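Local coordinates for protein deseasin MCP-01 (Pseudoalteromonas sp., PDB 3VV3) that probably cleaves peptide bonds in collagen and other proteins as a calcium-binding serine protease of the subtilisin family, at residues T39-D50 with N127-L138; K160-N171 with A192-A200. One frame throughout, in Å; residues are numbered along the deposited sequence.

Contact 1 of 2, residues T39-D50 with N127-L138; sequences TGSRDVVVGVID and NHDVSIVGCKFL
T39 lies over one face of the H128 ring. CB stands over H128 CG and CG2 over the ring centre, 3.7 Å from the centroid, a CH-pi contact. With OG1 set between the backbone N and the carbonyl carbon (chi1 48°), T39 OG1 donates a hydrogen bond to a water that donates in turn to D129 OD2 and G40 O. The carbonyl O of T39 is gripped twice, by H128 N and D129 N. Within the turn S41-V44, R42 O accepts from S131 OG on an in-plane lone pair, the O-O distance a short 2.5 Å; OG also lies over one face of the R42 guanidinium, offset toward its rim, without a hydrogen bond to NE, while NH1 bonds to A64 O. From here strands 45-50 and 131-136 run parallel, as neighbours in the seven-stranded parallel sheet of the subtilisin-type alpha/beta fold. V48 CG2 meets I132 CG2 at 3.8 Å on one face; V45 CG1 meets V133 CG1 on the other. Where the strands end, D50 O accepts from F137 N and, at 3.3 Å from above the carbonyl plane, from L138 N. I49 CG2 reaches F137 CD1 at 3.5 Å, while D50 OD1 bonds to H105 ND1, consistent with a serine protease triad.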
ATOM      1  N   THR A  39      23.559   0.794  19.919  1.00  8.32           N
ATOM      2  CA  THR A  39      22.157   0.424  19.759  1.00  9.79           C
ATOM      3  C   THR A  39      21.258   1.661  19.792  1.00 12.07           C
ATOM      4  O   THR A  39      20.035   1.551  19.846  1.00 10.40           O
ATOM      5  CB  THR A  39      21.691  -0.617  20.800  1.00 14.86           C
ATOM      6  OG1 THR A  39      22.091  -0.215  22.118  1.00 15.13           O
ATOM      7  CG2 THR A  39      22.294  -1.981  20.482  1.00 12.80           C
ATOM      8  N   GLY A  40      21.878   2.839  19.762  1.00  9.73           N
ATOM      9  CA  GLY A  40      21.145   4.082  19.583  1.00  7.51           C
ATOM     10  C   GLY A  40      20.942   4.864  20.865  1.00 13.88           C
ATOM     11  O   GLY A  40      21.197   4.366  21.959  1.00 14.57           O
ATOM     12  N   SER A  41      20.467   6.096  20.729  1.00  7.72           N
ATOM     13  CA  SER A  41      20.206   6.923  21.898  1.00 10.17           C
ATOM     14  C   SER A  41      18.852   7.611  21.836  1.00  9.82           C
ATOM     15  O   SER A  41      18.469   8.134  20.787  1.00  8.04           O
ATOM     16  CB  SER A  41      21.295   7.979  22.048  1.00 12.08           C
ATOM     17  OG  SER A  41      20.991   8.835  23.135  1.00 12.08           O
ATOM     18  N   ARG A  42      18.146   7.633  22.967  1.00 10.93           N
ATOM     19  CA  ARG A  42      16.911   8.404  23.084  1.00 11.24           C
ATOM     20  C   ARG A  42      17.169   9.884  22.804  1.00  7.39           C
ATOM     21  O   ARG A  42      16.244  10.636  22.516  1.00  8.67           O
ATOM     22  CB  ARG A  42      16.296   8.246  24.482  1.00 16.76           C
ATOM     23  CG  ARG A  42      15.506   6.962  24.698  1.00 24.05           C
ATOM     24  CD  ARG A  42      14.038   7.155  24.354  1.00 25.57           C
ATOM     25  NE  ARG A  42      13.477   8.372  24.942  1.00 35.71           N
ATOM     26  CZ  ARG A  42      12.196   8.726  24.849  1.00 25.14           C
ATOM     27  NH1 ARG A  42      11.341   7.944  24.206  1.00 21.84           N
ATOM     28  NH2 ARG A  42      11.763   9.854  25.403  1.00 29.25           N
ATOM     29  N   ASP A  43      18.425  10.310  22.906  1.00  7.30           N
ATOM     30  CA  ASP A  43      18.758  11.707  22.635  1.00  7.18           C
ATOM     31  C   ASP A  43      18.721  12.064  21.153  1.00  8.09           C
ATOM     32  O   ASP A  43      18.711  13.245  20.801  1.00  9.29           O
ATOM     33  CB  ASP A  43      20.121  12.067  23.212  1.00  7.98           C
ATOM     34  CG  ASP A  43      20.047  12.416  24.682  1.00 10.79           C
ATOM     35  OD1 ASP A  43      18.925  12.631  25.194  1.00 14.59           O
ATOM     36  OD2 ASP A  43      21.108  12.494  25.316  1.00 14.47           O
ATOM     37  N   VAL A  44      18.704  11.046  20.295  1.00  6.81           N
ATOM     38  CA  VAL A  44      18.560  11.262  18.854  1.00  6.38           C
ATOM     39  C   VAL A  44      17.080  11.235  18.495  1.00  8.32           C
ATOM     40  O   VAL A  44      16.381  10.287  18.827  1.00  5.67           O
ATOM     41  CB  VAL A  44      19.308  10.172  18.049  1.00  6.83           C
ATOM     42  CG1 VAL A  44      19.054  10.336  16.547  1.00  5.82           C
ATOM     43  CG2 VAL A  44      20.798  10.224  18.336  1.00  8.31           C
ATOM     44  N   VAL A  45      16.602  12.277  17.823  1.00  5.69           N
ATOM     45  CA  VAL A  45      15.182  12.390  17.538  1.00  4.76           C
ATOM     46  C   VAL A  45      14.938  12.231  16.044  1.00  5.87           C
ATOM     47  O   VAL A  45      15.611  12.849  15.232  1.00  5.78           O
ATOM     48  CB  VAL A  45      14.625  13.744  18.025  1.00  4.52           C
ATOM     49  CG1 VAL A  45      13.117  13.788  17.851  1.00  5.56           C
ATOM     50  CG2 VAL A  45      15.010  13.970  19.486  1.00  5.13           C
ATOM     51  N   VAL A  46      13.985  11.375  15.693  1.00  5.12           N
ATOM     52  CA  VAL A  46      13.624  11.169  14.297  1.00  5.30           C
ATOM     53  C   VAL A  46      12.160  11.539  14.096  1.00  4.12           C
ATOM     54  O   VAL A  46      11.297  11.106  14.854  1.00  5.84           O
ATOM     55  CB  VAL A  46      13.815   9.697  13.875  1.00  5.59           C
ATOM     56  CG1 VAL A  46      13.419   9.511  12.414  1.00  5.11           C
ATOM     57  CG2 VAL A  46      15.260   9.264  14.078  1.00  7.46           C
ATOM     58  N   GLY A  47      11.875  12.330  13.069  1.00  3.77           N
ATOM     59  CA  GLY A  47      10.502  12.692  12.770  1.00  4.27           C
ATOM     60  C   GLY A  47       9.909  11.775  11.718  1.00  5.92           C
ATOM     61  O   GLY A  47      10.555  11.484  10.710  1.00  7.22           O
ATOM     62  N   VAL A  48       8.684  11.311  11.959  1.00  4.74           N
ATOM     63  CA  VAL A  48       7.979  10.477  10.983  1.00  4.69           C
ATOM     64  C   VAL A  48       6.763  11.243  10.478  1.00  5.59           C
ATOM     65  O   VAL A  48       5.852  11.551  11.246  1.00  4.56           O
ATOM     66  CB  VAL A  48       7.541   9.125  11.590  1.00  4.99           C
ATOM     67  CG1 VAL A  48       6.667   8.344  10.603  1.00  7.37           C
ATOM     68  CG2 VAL A  48       8.757   8.316  12.017  1.00  5.14           C
ATOM     69  N   ILE A  49       6.781  11.572   9.185  1.00  3.89           N
ATOM     70  CA  ILE A  49       5.697  12.315   8.546  1.00  3.86           C
ATOM     71  C   ILE A  49       4.856  11.327   7.738  1.00  5.21           C
ATOM     72  O   ILE A  49       5.305  10.797   6.712  1.00  4.94           O
ATOM     73  CB  ILE A  49       6.272  13.439   7.659  1.00  5.17           C
ATOM     74  CG1 ILE A  49       7.103  14.400   8.530  1.00  3.40           C
ATOM     75  CG2 ILE A  49       5.142  14.169   6.904  1.00  5.51           C
ATOM     76  CD1 ILE A  49       7.834  15.537   7.752  1.00  4.69           C
ATOM     77  N   ASP A  50       3.650  11.044   8.219  1.00  3.92           N
ATOM     78  CA  ASP A  50       2.925   9.880   7.728  1.00  6.52           C
ATOM     79  C   ASP A  50       1.492   9.902   8.256  1.00  6.55           C
ATOM     80  O   ASP A  50       0.901  10.977   8.421  1.00  4.79           O
ATOM     81  CB  ASP A  50       3.676   8.624   8.191  1.00  5.55           C
ATOM     82  CG  ASP A  50       3.516   7.439   7.241  1.00  9.57           C
ATOM     83  OD1 ASP A  50       2.383   6.949   7.056  1.00  9.05           O
ATOM     84  OD2 ASP A  50       4.541   6.965   6.709  1.00  8.96           O
ATOM     85  N   ASN A 127      17.334   1.128  15.458  1.00  7.52           N
ATOM     86  CA  ASN A 127      17.685   1.596  16.800  1.00  7.42           C
ATOM     87  C   ASN A 127      16.907   0.827  17.851  1.00  9.00           C
ATOM     88  O   ASN A 127      15.693   0.646  17.714  1.00  7.78           O
ATOM     89  CB  ASN A 127      17.361   3.088  16.966  1.00  7.27           C
ATOM     90  CG  ASN A 127      18.075   3.954  15.956  1.00  7.88           C
ATOM     91  OD1 ASN A 127      19.171   4.448  16.209  1.00  8.24           O
ATOM     92  ND2 ASN A 127      17.462   4.131  14.795  1.00  6.19           N
ATOM     93  N   HIS A 128      17.592   0.373  18.904  1.00 10.06           N
ATOM     94  CA  HIS A 128      16.897  -0.176  20.068  1.00  8.66           C
ATOM     95  C   HIS A 128      16.322   0.961  20.889  1.00  9.29           C
ATOM     96  O   HIS A 128      15.276   0.822  21.519  1.00  8.38           O
ATOM     97  CB  HIS A 128      17.855  -0.946  20.974  1.00  9.50           C
ATOM     98  CG  HIS A 128      18.402  -2.189  20.357  1.00 12.31           C
ATOM     99  ND1 HIS A 128      18.865  -3.249  21.111  1.00 12.19           N
ATOM    100  CD2 HIS A 128      18.559  -2.548  19.062  1.00 10.52           C
ATOM    101  CE1 HIS A 128      19.288  -4.203  20.302  1.00 13.29           C
ATOM    102  NE2 HIS A 128      19.109  -3.806  19.056  1.00 11.03           N
ATOM    103  N   ASP A 129      17.045   2.076  20.893  1.00  9.58           N
ATOM    104  CA  ASP A 129      16.661   3.268  21.641  1.00 10.51           C
ATOM    105  C   ASP A 129      16.795   4.493  20.744  1.00  6.87           C
ATOM    106  O   ASP A 129      17.811   4.673  20.081  1.00  9.41           O
ATOM    107  CB  ASP A 129      17.560   3.427  22.868  1.00 12.84           C
ATOM    108  CG  ASP A 129      17.484   2.230  23.798  1.00 15.98           C
ATOM    109  OD1 ASP A 129      16.458   2.076  24.491  1.00 19.18           O
ATOM    110  OD2 ASP A 129      18.445   1.440  23.821  1.00 23.04           O
ATOM    111  N   VAL A 130      15.756   5.320  20.727  1.00  9.92           N
ATOM    112  CA  VAL A 130      15.705   6.512  19.889  1.00  8.02           C
ATOM    113  C   VAL A 130      14.437   7.245  20.307  1.00  7.96           C
ATOM    114  O   VAL A 130      13.620   6.684  21.036  1.00  9.38           O
ATOM    115  CB  VAL A 130      15.659   6.131  18.380  1.00  8.25           C
ATOM    116  CG1 VAL A 130      14.332   5.442  18.033  1.00  9.65           C
ATOM    117  CG2 VAL A 130      15.904   7.349  17.483  1.00  8.83           C
ATOM    118  N   SER A 131      14.268   8.495  19.880  1.00  5.35           N
ATOM    119  CA  SER A 131      13.026   9.214  20.144  1.00  6.08           C
ATOM    120  C   SER A 131      12.327   9.498  18.827  1.00  6.10           C
ATOM    121  O   SER A 131      12.914  10.091  17.930  1.00  8.06           O
ATOM    122  CB  SER A 131      13.280  10.531  20.893  1.00  7.14           C
ATOM    123  OG  SER A 131      13.762  10.289  22.207  1.00  9.69           O
ATOM    124  N   ILE A 132      11.081   9.066  18.714  1.00  4.50           N
ATOM    125  CA  ILE A 132      10.332   9.249  17.484  1.00  3.81           C
ATOM    126  C   ILE A 132       9.202  10.242  17.698  1.00  4.01           C
ATOM    127  O   ILE A 132       8.330  10.020  18.537  1.00  5.88           O
ATOM    128  CB  ILE A 132       9.742   7.916  17.014  1.00  6.19           C
ATOM    129  CG1 ILE A 132      10.871   6.954  16.648  1.00  7.09           C
ATOM    130  CG2 ILE A 132       8.813   8.136  15.819  1.00  7.40           C
ATOM    131  CD1 ILE A 132      10.404   5.532  16.395  1.00 11.04           C
ATOM    132  N   VAL A 133       9.226  11.333  16.936  1.00  5.79           N
ATOM    133  CA  VAL A 133       8.136  12.312  16.955  1.00  4.21           C
ATOM    134  C   VAL A 133       7.298  12.169  15.687  1.00  5.47           C
ATOM    135  O   VAL A 133       7.833  12.057  14.584  1.00  5.01           O
ATOM    136  CB  VAL A 133       8.656  13.775  17.093  1.00  6.68           C
ATOM    137  CG1 VAL A 133       9.791  14.058  16.121  1.00  6.59           C
ATOM    138  CG2 VAL A 133       7.510  14.778  16.910  1.00  5.59           C
ATOM    139  N   GLY A 134       5.979  12.152  15.847  1.00  5.37           N
ATOM    140  CA  GLY A 134       5.114  11.953  14.699  1.00  6.43           C
ATOM    141  C   GLY A 134       4.439  13.220  14.239  1.00  4.50           C
ATOM    142  O   GLY A 134       4.082  14.073  15.051  1.00  6.03           O
ATOM    143  N   CYS A 135       4.288  13.358  12.926  1.00  5.42           N
ATOM    144  CA  CYS A 135       3.349  14.327  12.379  1.00  5.13           C
ATOM    145  C   CYS A 135       2.438  13.590  11.407  1.00  6.70           C
ATOM    146  O   CYS A 135       2.891  13.028  10.403  1.00  5.83           O
ATOM    147  CB  CYS A 135       4.051  15.495  11.683  1.00  6.19           C
ATOM    148  SG  CYS A 135       2.887  16.771  11.105  1.00  7.79           S
ATOM    149  N   LYS A 136       1.158  13.572  11.752  1.00  5.26           N
ATOM    150  CA  LYS A 136       0.134  12.899  10.975  1.00  4.81           C
ATOM    151  C   LYS A 136      -0.451  13.879   9.972  1.00  6.08           C
ATOM    152  O   LYS A 136      -1.121  14.837  10.364  1.00  6.31           O
ATOM    153  CB  LYS A 136      -0.955  12.386  11.930  1.00  4.33           C
ATOM    154  CG  LYS A 136      -2.200  11.829  11.256  1.00  4.90           C
ATOM    155  CD  LYS A 136      -3.164  11.265  12.303  1.00  5.45           C
ATOM    156  CE  LYS A 136      -4.390  10.655  11.634  1.00  6.96           C
ATOM    157  NZ  LYS A 136      -4.003   9.515  10.727  1.00  5.18           N
ATOM    158  N   PHE A 137      -0.183  13.669   8.680  1.00  4.45           N
ATOM    159  CA  PHE A 137      -0.813  14.488   7.640  1.00  4.04           C
ATOM    160  C   PHE A 137      -1.724  13.647   6.739  1.00  6.05           C
ATOM    161  O   PHE A 137      -2.414  14.188   5.880  1.00  6.19           O
ATOM    162  CB  PHE A 137       0.216  15.278   6.800  1.00  3.37           C
ATOM    163  CG  PHE A 137       0.851  14.480   5.684  1.00  4.07           C
ATOM    164  CD1 PHE A 137       1.805  13.508   5.959  1.00  5.30           C
ATOM    165  CD2 PHE A 137       0.497  14.712   4.361  1.00  5.07           C
ATOM    166  CE1 PHE A 137       2.398  12.771   4.931  1.00  5.08           C
ATOM    167  CE2 PHE A 137       1.090  13.983   3.324  1.00  5.51           C
ATOM    168  CZ  PHE A 137       2.040  13.013   3.613  1.00  5.80           C
ATOM    169  N   LEU A 138      -1.723  12.332   6.954  1.00  3.84           N
ATOM    170  CA  LEU A 138      -2.603  11.426   6.228  1.00  4.47           C
ATOM    171  C   LEU A 138      -3.652  10.858   7.167  1.00  7.01           C
ATOM    172  O   LEU A 138      -3.321  10.333   8.226  1.00  6.43           O
ATOM    173  CB  LEU A 138      -1.797  10.280   5.610  1.00  4.95           C
ATOM    174  CG  LEU A 138      -0.804  10.746   4.550  1.00  5.36           C
ATOM    175  CD1 LEU A 138       0.154   9.625   4.175  1.00  9.88           C
ATOM    176  CD2 LEU A 138      -1.543  11.283   3.322  1.00  7.88           C
TER
HETATM  177  O   HOH W   1      21.026   2.026  23.162  1.00 16.87           O
HETATM  178  O   HOH W   2      20.030   6.569  17.756  1.00  9.24           O

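Contact 2 of 2, residues K160-N171 with A192-A200; sequences KNAGVNLRVLNN and ADILFVAAA
R167 and D193 lie side by side, and the arginine takes hold of the backbone of the loop residue, not its carboxylate. R167 NE donates to D193 O over 2.8 Å in a nearly straight bond (168° at the hydrogen), with the acceptor at the guanidinium edge and the donor in the carbonyl plane. A bend at chi3 (55°) turns NE back onto this oxygen; NH1 is satisfied by L290 O. A water donates to both D193 O and R167 O, and R167 O also receives L195 N from above its carbonyl plane. At the helix end, K160 NZ makes a weak bond to A192 O and donates to a second water, which donates to D193 OD2; this water bridges the lysine and the carboxylate, with NZ and OD2 4.3 Å apart, beyond a salt bridge. L166 O has no such partner: it is buried against I194 CG1 at 3.6 Å. I194 also packs its CG2 on L169 CG, 3.6 Å away. Along the strands the peptide groups satisfy one another. L169 N donates to L195 O and V197 N to L169 O, followed by N171 N to V197 O and a longer A199 N to N171 O bond of 3.3 Å. The N171 amide stacks over one face of the F196 ring, the planes 12° apart. Strands 166-171 and 195-199 are parallel neighbours joined through helix 180-191, a beta-alpha-beta unit of the parallel sheet at the core of the subtilase fold.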
ATOM      1  N   LYS A 160      13.630  21.463  15.713  1.00  3.95           N
ATOM      2  CA  LYS A 160      15.080  21.459  15.562  1.00  4.91           C
ATOM      3  C   LYS A 160      15.651  22.850  15.855  1.00  8.04           C
ATOM      4  O   LYS A 160      16.630  22.982  16.592  1.00  6.50           O
ATOM      5  CB  LYS A 160      15.463  20.981  14.152  1.00  4.48           C
ATOM      6  CG  LYS A 160      16.941  21.182  13.775  1.00  5.41           C
ATOM      7  CD  LYS A 160      17.860  20.412  14.708  1.00  6.55           C
ATOM      8  CE  LYS A 160      19.317  20.490  14.269  1.00  5.62           C
ATOM      9  NZ  LYS A 160      19.821  21.902  14.215  1.00  6.90           N
ATOM     10  N   ASN A 161      15.050  23.886  15.277  1.00  5.24           N
ATOM     11  CA  ASN A 161      15.525  25.248  15.519  1.00  6.15           C
ATOM     12  C   ASN A 161      15.465  25.608  17.005  1.00  7.30           C
ATOM     13  O   ASN A 161      16.303  26.366  17.496  1.00  6.92           O
ATOM     14  CB  ASN A 161      14.722  26.268  14.705  1.00  6.66           C
ATOM     15  CG  ASN A 161      15.016  26.204  13.218  1.00  7.49           C
ATOM     16  OD1 ASN A 161      15.991  25.585  12.775  1.00  6.83           O
ATOM     17  ND2 ASN A 161      14.164  26.861  12.431  1.00  8.35           N
ATOM     18  N   ALA A 162      14.489  25.047  17.719  1.00  3.14           N
ATOM     19  CA  ALA A 162      14.332  25.324  19.146  1.00  7.81           C
ATOM     20  C   ALA A 162      15.302  24.524  20.011  1.00  9.33           C
ATOM     21  O   ALA A 162      15.329  24.684  21.228  1.00  9.61           O
ATOM     22  CB  ALA A 162      12.893  25.062  19.580  1.00  7.94           C
ATOM     23  N   GLY A 163      16.089  23.651  19.385  1.00  5.94           N
ATOM     24  CA  GLY A 163      17.107  22.915  20.112  1.00  9.48           C
ATOM     25  C   GLY A 163      16.846  21.425  20.276  1.00  9.74           C
ATOM     26  O   GLY A 163      17.638  20.731  20.904  1.00 11.19           O
ATOM     27  N   VAL A 164      15.739  20.930  19.732  1.00  6.49           N
ATOM     28  CA  VAL A 164      15.483  19.488  19.744  1.00  7.33           C
ATOM     29  C   VAL A 164      16.480  18.809  18.810  1.00  7.32           C
ATOM     30  O   VAL A 164      16.722  19.296  17.716  1.00  7.10           O
ATOM     31  CB  VAL A 164      14.039  19.158  19.303  1.00  6.93           C
ATOM     32  CG1 VAL A 164      13.845  17.641  19.228  1.00  6.36           C
ATOM     33  CG2 VAL A 164      13.025  19.791  20.262  1.00  7.51           C
ATOM     34  N   ASN A 165      17.072  17.699  19.247  1.00  5.48           N
ATOM     35  CA  ASN A 165      18.131  17.056  18.467  1.00  5.82           C
ATOM     36  C   ASN A 165      17.566  16.218  17.320  1.00  8.32           C
ATOM     37  O   ASN A 165      17.811  15.015  17.224  1.00  6.61           O
ATOM     38  CB  ASN A 165      19.024  16.204  19.368  1.00  6.86           C
ATOM     39  CG  ASN A 165      20.263  15.705  18.661  1.00  9.44           C
ATOM     40  OD1 ASN A 165      20.791  16.362  17.760  1.00 11.27           O
ATOM     41  ND2 ASN A 165      20.734  14.528  19.063  1.00  9.95           N
ATOM     42  N   LEU A 166      16.819  16.878  16.445  1.00  6.09           N
ATOM     43  CA  LEU A 166      16.097  16.217  15.366  1.00  5.96           C
ATOM     44  C   LEU A 166      16.767  16.530  14.031  1.00  4.85           C
ATOM     45  O   LEU A 166      16.680  17.657  13.537  1.00  5.71           O
ATOM     46  CB  LEU A 166      14.653  16.729  15.376  1.00  5.28           C
ATOM     47  CG  LEU A 166      13.604  16.088  14.469  1.00  7.10           C
ATOM     48  CD1 LEU A 166      12.242  16.624  14.882  1.00  7.14           C
ATOM     49  CD2 LEU A 166      13.864  16.404  12.999  1.00  9.38           C
ATOM     50  N   ARG A 167      17.443  15.538  13.448  1.00  5.21           N
ATOM     51  CA  ARG A 167      18.184  15.743  12.209  1.00  5.57           C
ATOM     52  C   ARG A 167      17.832  14.748  11.114  1.00  4.52           C
ATOM     53  O   ARG A 167      18.506  14.699  10.084  1.00  6.10           O
ATOM     54  CB  ARG A 167      19.697  15.712  12.471  1.00  5.83           C
ATOM     55  CG  ARG A 167      20.164  16.869  13.362  1.00  6.35           C
ATOM     56  CD  ARG A 167      21.675  16.984  13.340  1.00  8.05           C
ATOM     57  NE  ARG A 167      22.159  17.107  11.971  1.00  6.47           N
ATOM     58  CZ  ARG A 167      23.412  16.874  11.595  1.00 10.58           C
ATOM     59  NH1 ARG A 167      24.326  16.513  12.491  1.00  7.76           N
ATOM     60  NH2 ARG A 167      23.745  16.994  10.319  1.00  7.35           N
ATOM     61  N   VAL A 168      16.779  13.961  11.335  1.00  4.52           N
ATOM     62  CA  VAL A 168      16.351  12.966  10.347  1.00  3.44           C
ATOM     63  C   VAL A 168      14.839  12.969  10.222  1.00  3.50           C
ATOM     64  O   VAL A 168      14.128  12.909  11.228  1.00  4.14           O
ATOM     65  CB  VAL A 168      16.795  11.533  10.725  1.00  5.30           C
ATOM     66  CG1 VAL A 168      16.310  10.538   9.655  1.00  3.76           C
ATOM     67  CG2 VAL A 168      18.316  11.448  10.896  1.00  7.48           C
ATOM     68  N   LEU A 169      14.350  13.059   8.986  1.00  3.75           N
ATOM     69  CA  LEU A 169      12.926  12.932   8.706  1.00  3.89           C
ATOM     70  C   LEU A 169      12.683  11.733   7.811  1.00  3.14           C
ATOM     71  O   LEU A 169      13.377  11.538   6.804  1.00  6.53           O
ATOM     72  CB  LEU A 169      12.382  14.183   8.014  1.00  5.00           C
ATOM     73  CG  LEU A 169      12.408  15.444   8.860  1.00  3.66           C
ATOM     74  CD1 LEU A 169      11.947  16.628   8.013  1.00  5.39           C
ATOM     75  CD2 LEU A 169      11.521  15.245  10.089  1.00  7.15           C
ATOM     76  N   ASN A 170      11.692  10.933   8.187  1.00  3.30           N
ATOM     77  CA  ASN A 170      11.271   9.803   7.377  1.00  4.56           C
ATOM     78  C   ASN A 170      10.028  10.162   6.573  1.00  4.69           C
ATOM     79  O   ASN A 170       8.990  10.534   7.140  1.00  4.53           O
ATOM     80  CB  ASN A 170      10.981   8.602   8.269  1.00  3.77           C
ATOM     81  CG  ASN A 170      10.631   7.372   7.471  1.00  4.00           C
ATOM     82  OD1 ASN A 170       9.480   7.172   7.074  1.00  9.54           O
ATOM     83  ND2 ASN A 170      11.624   6.554   7.209  1.00  2.15           N
ATOM     84  N   ASN A 171      10.134  10.053   5.252  1.00  4.54           N
ATOM     85  CA  ASN A 171       9.033  10.402   4.364  1.00  5.98           C
ATOM     86  C   ASN A 171       8.651   9.249   3.454  1.00  4.42           C
ATOM     87  O   ASN A 171       9.063   9.199   2.290  1.00  6.46           O
ATOM     88  CB  ASN A 171       9.396  11.645   3.551  1.00  4.58           C
ATOM     89  CG  ASN A 171       9.760  12.815   4.438  1.00  6.52           C
ATOM     90  OD1 ASN A 171      10.937  13.031   4.761  1.00 10.75           O
ATOM     91  ND2 ASN A 171       8.754  13.551   4.874  1.00  3.58           N
ATOM     92  N   ALA A 192      18.450  23.841   8.534  1.00  5.46           N
ATOM     93  CA  ALA A 192      18.366  23.377   9.922  1.00  4.70           C
ATOM     94  C   ALA A 192      19.159  22.092  10.191  1.00  6.66           C
ATOM     95  O   ALA A 192      19.102  21.538  11.293  1.00  6.20           O
ATOM     96  CB  ALA A 192      16.903  23.189  10.332  1.00  4.93           C
ATOM     97  N   ASP A 193      19.884  21.620   9.179  1.00  5.49           N
ATOM     98  CA  ASP A 193      20.725  20.417   9.268  1.00  5.64           C
ATOM     99  C   ASP A 193      19.928  19.126   9.400  1.00  5.16           C
ATOM    100  O   ASP A 193      20.302  18.223  10.153  1.00  7.06           O
ATOM    101  CB  ASP A 193      21.757  20.536  10.398  1.00  7.19           C
ATOM    102  CG  ASP A 193      22.647  21.767  10.249  1.00  9.87           C
ATOM    103  OD1 ASP A 193      23.130  22.029   9.130  1.00  9.29           O
ATOM    104  OD2 ASP A 193      22.862  22.471  11.261  1.00  9.98           O
ATOM    105  N   ILE A 194      18.844  19.036   8.636  1.00  4.77           N
ATOM    106  CA  ILE A 194      17.972  17.868   8.675  1.00  3.81           C
ATOM    107  C   ILE A 194      18.088  17.070   7.378  1.00  5.21           C
ATOM    108  O   ILE A 194      18.086  17.638   6.287  1.00  6.89           O
ATOM    109  CB  ILE A 194      16.509  18.293   8.899  1.00  4.47           C
ATOM    110  CG1 ILE A 194      16.388  19.018  10.244  1.00  5.90           C
ATOM    111  CG2 ILE A 194      15.563  17.079   8.844  1.00  4.74           C
ATOM    112  CD1 ILE A 194      15.003  19.610  10.508  1.00  5.60           C
ATOM    113  N   LEU A 195      18.200  15.754   7.520  1.00  5.40           N
ATOM    114  CA  LEU A 195      18.259  14.848   6.382  1.00  6.09           C
ATOM    115  C   LEU A 195      16.843  14.395   6.063  1.00  4.21           C
ATOM    116  O   LEU A 195      16.128  13.936   6.949  1.00  5.21           O
ATOM    117  CB  LEU A 195      19.112  13.633   6.747  1.00  4.35           C
ATOM    118  CG  LEU A 195      19.280  12.535   5.698  1.00  5.77           C
ATOM    119  CD1 LEU A 195      20.236  13.004   4.614  1.00  6.42           C
ATOM    120  CD2 LEU A 195      19.803  11.268   6.369  1.00  6.52           C
ATOM    121  N   PHE A 196      16.449  14.517   4.795  1.00  4.23           N
ATOM    122  CA  PHE A 196      15.076  14.262   4.360  1.00  5.38           C
ATOM    123  C   PHE A 196      15.088  12.962   3.575  1.00  4.61           C
ATOM    124  O   PHE A 196      15.423  12.959   2.391  1.00  3.84           O
ATOM    125  CB  PHE A 196      14.599  15.421   3.459  1.00  5.47           C
ATOM    126  CG  PHE A 196      13.122  15.379   3.099  1.00  5.25           C
ATOM    127  CD1 PHE A 196      12.664  14.569   2.070  1.00  5.27           C
ATOM    128  CD2 PHE A 196      12.207  16.180   3.776  1.00  7.06           C
ATOM    129  CE1 PHE A 196      11.312  14.544   1.731  1.00  5.70           C
ATOM    130  CE2 PHE A 196      10.855  16.157   3.448  1.00  7.29           C
ATOM    131  CZ  PHE A 196      10.409  15.339   2.427  1.00  6.92           C
ATOM    132  N   VAL A 197      14.745  11.857   4.235  1.00  5.31           N
ATOM    133  CA  VAL A 197      14.770  10.549   3.585  1.00  3.91           C
ATOM    134  C   VAL A 197      13.423  10.294   2.918  1.00  5.34           C
ATOM    135  O   VAL A 197      12.383  10.514   3.529  1.00  4.72           O
ATOM    136  CB  VAL A 197      15.063   9.435   4.597  1.00  4.36           C
ATOM    137  CG1 VAL A 197      15.381   8.133   3.874  1.00  4.59           C
ATOM    138  CG2 VAL A 197      16.226   9.848   5.500  1.00  5.70           C
ATOM    139  N   ALA A 198      13.437   9.839   1.666  1.00  3.85           N
ATOM    140  CA  ALA A 198      12.200   9.744   0.889  1.00  6.27           C
ATOM    141  C   ALA A 198      12.149   8.469   0.057  1.00  6.89           C
ATOM    142  O   ALA A 198      13.170   8.021  -0.450  1.00  8.39           O
ATOM    143  CB  ALA A 198      12.051  10.966  -0.021  1.00  8.10           C
ATOM    144  N   ALA A 199      10.953   7.910  -0.087  1.00  6.05           N
ATOM    145  CA  ALA A 199      10.752   6.648  -0.789  1.00  5.12           C
ATOM    146  C   ALA A 199      10.714   6.871  -2.295  1.00  5.03           C
ATOM    147  O   ALA A 199      10.115   7.841  -2.763  1.00  5.88           O
ATOM    148  CB  ALA A 199       9.450   6.020  -0.339  1.00  6.67           C
ATOM    149  N   ALA A 200      11.321   5.963  -3.056  1.00  4.51           N
ATOM    150  CA  ALA A 200      11.401   6.153  -4.502  1.00  5.56           C
ATOM    151  C   ALA A 200      10.084   5.848  -5.232  1.00  5.84           C
ATOM    152  O   ALA A 200       9.877   6.314  -6.351  1.00  5.72           O
ATOM    153  CB  ALA A 200      12.549   5.332  -5.101  1.00  6.43           C
TER
HETATM  154  O   HOH W   3      22.668  21.937  13.982  1.00 12.51           O
HETATM  155  O   HOH W   4      21.336  15.563   8.896  1.00 13.06           O

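Overall arrangement
Contacts 1 and 2 are two pairings in one parallel sheet, joined by the pairing of 45-50 with 166-171: the order runs 131-136, 45-50, 166-171, 195-199. Their centres are 10 Å apart, and G47 O to N170 N, 2.8 Å, is a probable hydrogen bond between them. Both are largely buried; most of the more exposed residues precede the strands, where contact 1 relies on backbone carbonyls, water and a turn, contact 2 on lysine and arginine. Small aliphatic side chains predominate in 39-50/127-138; 160-171/192-200 adds an amide-aromatic stack. The probable triad aspartate belongs to contact 1, with A199 of contact 2 near, but not touching, the probable triad.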